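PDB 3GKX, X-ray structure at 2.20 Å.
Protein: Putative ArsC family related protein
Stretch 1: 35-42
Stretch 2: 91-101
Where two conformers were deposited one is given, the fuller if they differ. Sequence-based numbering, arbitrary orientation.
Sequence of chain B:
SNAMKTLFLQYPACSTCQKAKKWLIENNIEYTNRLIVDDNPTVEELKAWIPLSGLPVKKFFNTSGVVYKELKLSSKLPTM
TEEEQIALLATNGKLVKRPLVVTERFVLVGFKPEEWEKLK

Stretch 1 35-42: LIVDDNPT
Stretch 2 91-101: TNGKLVKRPLV

How do the two backbones come so close? They meet at Gly 93, whose CA lies 4.3 Å from Val 37 CA, the nearest CA register across the contact. Stretch 1 turns here: Ile 36, Val 37 and Asp 38 have helical phi/psi (-58/-26, -89/-52 and -62/-42), and Asp 39 N closes the turn by donating to Leu 35 O at 2.8 Å. Gly 93 begins a short 3-10 segment that runs to Leu 95, with phi/psi near -65/-25. Its CA approaches Ile 36 O at 3.5 Å in a CA-H...O contact and Asn 40 CB, also at 3.5 Å. Glycine suits this hollow because a CB would point into stretch 1, only 2.2 Å from Ile 36 O, 2.9 Å from Asn 40 CB and 3.0 Å from Val 37 CA.

Which side chain is covered most by the other stretch? Ile 36 is, giving up 91 Å² of the 421 Å² buried between the stretches. Its CB points toward stretch 2, and with chi1 -150° and chi2 167°, both t, the side chain extends to bring CD1 against Val 96 CG1 at 3.8 Å, Lys 97 O at 3.3 Å, Arg 98 CB at 4.0 Å and Leu 100 CG at 4.2 Å. The pocket is thus mostly aliphatic, though the carbonyl oxygen of Lys 97 presses closest on the methyl. Val 96 (t) also meets the next apolar bump, its CG2 lying 3.9 Å from Pro 41 CG; the proline ring is C-gamma exo.

What packs around the glycine? Val 37, with chi1 177°, points sideways and sets CG2 4.1 Å from Gly 93 C, and both methyls lie against Lys 94, CG1 at 3.9 Å from Lys 94 CE and CG2 at about 4.1 Å from Lys 94 CG. Lys 94 uses its aliphatic length here, with chi angles m, t, t, t. Asn 40 points toward stretch 2 in the p rotamer (chi2 -66°), and its ND2 remains 4.2 Å from both Thr 91 C and Asn 92 N, a packing contact.

What keeps stretch 2 in shape, since no hydrogen bond crosses between the stretches? Its own bonds do much of this work. Asn 92 (chi1 t, chi2 -6°) accepts from Lys 94 N through OD1 at 3.0 Å; Leu 95 N donates to Asn 92 O at 3.0 Å, and Val 96 N to Gly 93 O at 3.1 Å. Beyond this turn the chain extends through Lys 97 and Arg 98, passes a cis peptide bond before Pro 99, and enters a strand at Leu 100 (m, t).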

# COMPACT_ATOMS: atom_id res chain seq x y z
N LEU B 35 -20.30 -12.44 3.74
CA LEU B 35 -19.78 -13.45 2.84
C LEU B 35 -19.29 -12.73 1.60
O LEU B 35 -20.09 -12.20 0.80
CB LEU B 35 -20.88 -14.45 2.47
CG LEU B 35 -21.74 -15.09 3.57
CD1 LEU B 35 -23.16 -15.46 3.06
CD2 LEU B 35 -21.05 -16.30 4.26
N ILE B 36 -17.96 -12.71 1.44
CA ILE B 36 -17.30 -12.02 0.34
C ILE B 36 -17.74 -12.48 -1.06
O ILE B 36 -17.65 -11.73 -2.03
CB ILE B 36 -15.77 -12.13 0.49
CG1 ILE B 36 -15.06 -10.91 -0.09
CG2 ILE B 36 -15.23 -13.48 -0.08
CD1 ILE B 36 -13.59 -10.85 0.33
N VAL B 37 -18.20 -13.73 -1.19
CA VAL B 37 -18.61 -14.24 -2.48
C VAL B 37 -20.09 -13.95 -2.79
O VAL B 37 -20.39 -13.41 -3.85
CB VAL B 37 -18.25 -15.74 -2.65
CG1 VAL B 37 -18.74 -16.27 -3.99
CG2 VAL B 37 -16.73 -15.90 -2.54
N ASP B 38 -20.99 -14.31 -1.88
CA ASP B 38 -22.43 -13.99 -2.03
C ASP B 38 -22.69 -12.49 -2.08
O ASP B 38 -23.49 -12.01 -2.87
CB ASP B 38 -23.25 -14.60 -0.91
CG ASP B 38 -23.14 -16.13 -0.84
OD1 ASP B 38 -22.03 -16.64 -0.58
OD2 ASP B 38 -24.18 -16.82 -1.02
N ASP B 39 -22.02 -11.74 -1.24
CA ASP B 39 -22.23 -10.30 -1.24
C ASP B 39 -20.87 -9.62 -1.47
O ASP B 39 -20.19 -9.18 -0.54
CB ASP B 39 -22.94 -9.86 0.05
CG ASP B 39 -23.18 -8.36 0.12
OD1 ASP B 39 -23.02 -7.66 -0.92
OD2 ASP B 39 -23.49 -7.87 1.23
N ASN B 40 -20.50 -9.56 -2.75
CA ASN B 40 -19.16 -9.19 -3.15
C ASN B 40 -18.95 -7.69 -3.06
O ASN B 40 -19.92 -6.95 -3.14
CB ASN B 40 -18.80 -9.80 -4.52
CG ASN B 40 -19.86 -9.57 -5.58
OD1 ASN B 40 -21.00 -10.08 -5.53
ND2 ASN B 40 -19.46 -8.84 -6.62
N PRO B 41 -17.70 -7.23 -2.79
CA PRO B 41 -17.42 -5.80 -2.77
C PRO B 41 -17.80 -5.12 -4.09
O PRO B 41 -17.61 -5.70 -5.19
CB PRO B 41 -15.88 -5.71 -2.55
CG PRO B 41 -15.45 -7.05 -2.03
CD PRO B 41 -16.66 -8.01 -2.08
N THR B 42 -18.34 -3.90 -3.98
CA THR B 42 -18.67 -3.06 -5.15
C THR B 42 -17.56 -2.06 -5.41
O THR B 42 -16.73 -1.77 -4.52
CB THR B 42 -19.85 -2.18 -4.84
OG1 THR B 42 -19.47 -1.32 -3.77
CG2 THR B 42 -21.06 -3.02 -4.41
N THR B 91 -16.52 -7.22 -10.11
CA THR B 91 -17.32 -8.16 -10.92
C THR B 91 -17.49 -9.58 -10.31
O THR B 91 -18.44 -10.29 -10.63
CB THR B 91 -16.81 -8.29 -12.37
OG1 THR B 91 -15.43 -8.68 -12.37
CG2 THR B 91 -16.95 -6.95 -13.13
N ASN B 92 -16.57 -9.99 -9.43
CA ASN B 92 -16.59 -11.36 -8.87
C ASN B 92 -15.86 -11.48 -7.53
O ASN B 92 -14.66 -11.25 -7.45
CB ASN B 92 -16.02 -12.37 -9.89
CG ASN B 92 -16.14 -13.82 -9.45
OD1 ASN B 92 -16.55 -14.11 -8.32
ND2 ASN B 92 -15.74 -14.73 -10.32
N GLY B 93 -16.61 -11.87 -6.49
CA GLY B 93 -16.06 -11.93 -5.11
C GLY B 93 -14.99 -12.99 -4.91
O GLY B 93 -14.16 -12.88 -4.00
N LYS B 94 -14.98 -14.01 -5.77
CA LYS B 94 -13.94 -15.04 -5.76
C LYS B 94 -12.57 -14.45 -6.09
O LYS B 94 -11.54 -14.95 -5.63
CB LYS B 94 -14.29 -16.17 -6.72
CG LYS B 94 -15.58 -16.89 -6.33
CD LYS B 94 -16.02 -17.92 -7.37
CE LYS B 94 -17.45 -18.39 -7.05
NZ LYS B 94 -17.75 -19.80 -7.47
N LEU B 95 -12.58 -13.36 -6.86
CA LEU B 95 -11.39 -12.60 -7.19
C LEU B 95 -10.80 -11.75 -6.02
O LEU B 95 -9.65 -11.34 -6.08
CB LEU B 95 -11.66 -11.72 -8.41
CG LEU B 95 -11.55 -12.36 -9.80
CD1 LEU B 95 -12.02 -11.36 -10.81
CD2 LEU B 95 -10.14 -12.79 -10.12
N VAL B 96 -11.58 -11.51 -4.95
CA VAL B 96 -11.10 -10.64 -3.85
C VAL B 96 -10.35 -11.43 -2.77
O VAL B 96 -10.83 -12.45 -2.30
CB VAL B 96 -12.27 -9.85 -3.18
CG1 VAL B 96 -11.73 -8.81 -2.27
CG2 VAL B 96 -13.16 -9.21 -4.25
N LYS B 97 -9.16 -10.96 -2.37
CA LYS B 97 -8.47 -11.51 -1.20
C LYS B 97 -9.41 -11.62 0.01
O LYS B 97 -10.25 -10.73 0.24
CB LYS B 97 -7.28 -10.63 -0.86
CG LYS B 97 -6.38 -11.19 0.24
CD LYS B 97 -5.36 -12.17 -0.35
CE LYS B 97 -4.28 -12.49 0.66
NZ LYS B 97 -4.67 -13.57 1.61
N ARG B 98 -9.25 -12.68 0.79
CA ARG B 98 -10.05 -12.90 2.00
C ARG B 98 -9.22 -13.57 3.09
O ARG B 98 -8.28 -14.29 2.80
CB ARG B 98 -11.27 -13.76 1.68
CG ARG B 98 -10.91 -15.19 1.39
CD ARG B 98 -11.76 -15.75 0.30
NE ARG B 98 -11.38 -17.14 0.07
CZ ARG B 98 -11.61 -17.80 -1.06
NH1 ARG B 98 -12.21 -17.19 -2.07
NH2 ARG B 98 -11.23 -19.06 -1.18
N PRO B 99 -9.55 -13.29 4.37
CA PRO B 99 -10.64 -12.38 4.74
C PRO B 99 -10.20 -10.92 4.61
O PRO B 99 -9.00 -10.66 4.40
CB PRO B 99 -10.93 -12.76 6.19
CG PRO B 99 -9.62 -13.15 6.74
CD PRO B 99 -8.82 -13.78 5.56
N LEU B 100 -11.17 -10.01 4.67
CA LEU B 100 -10.95 -8.56 4.80
C LEU B 100 -11.69 -8.15 6.03
O LEU B 100 -12.78 -8.67 6.30
CB LEU B 100 -11.59 -7.78 3.64
CG LEU B 100 -11.04 -8.11 2.28
CD1 LEU B 100 -11.60 -7.19 1.17
CD2 LEU B 100 -9.53 -7.99 2.42
N VAL B 101 -11.12 -7.19 6.77
CA VAL B 101 -11.80 -6.52 7.89
C VAL B 101 -11.78 -5.02 7.59
O VAL B 101 -10.76 -4.47 7.20
CB VAL B 101 -11.15 -6.82 9.26
CG1 VAL B 101 -11.91 -6.14 10.40
CG2 VAL B 101 -11.15 -8.27 9.52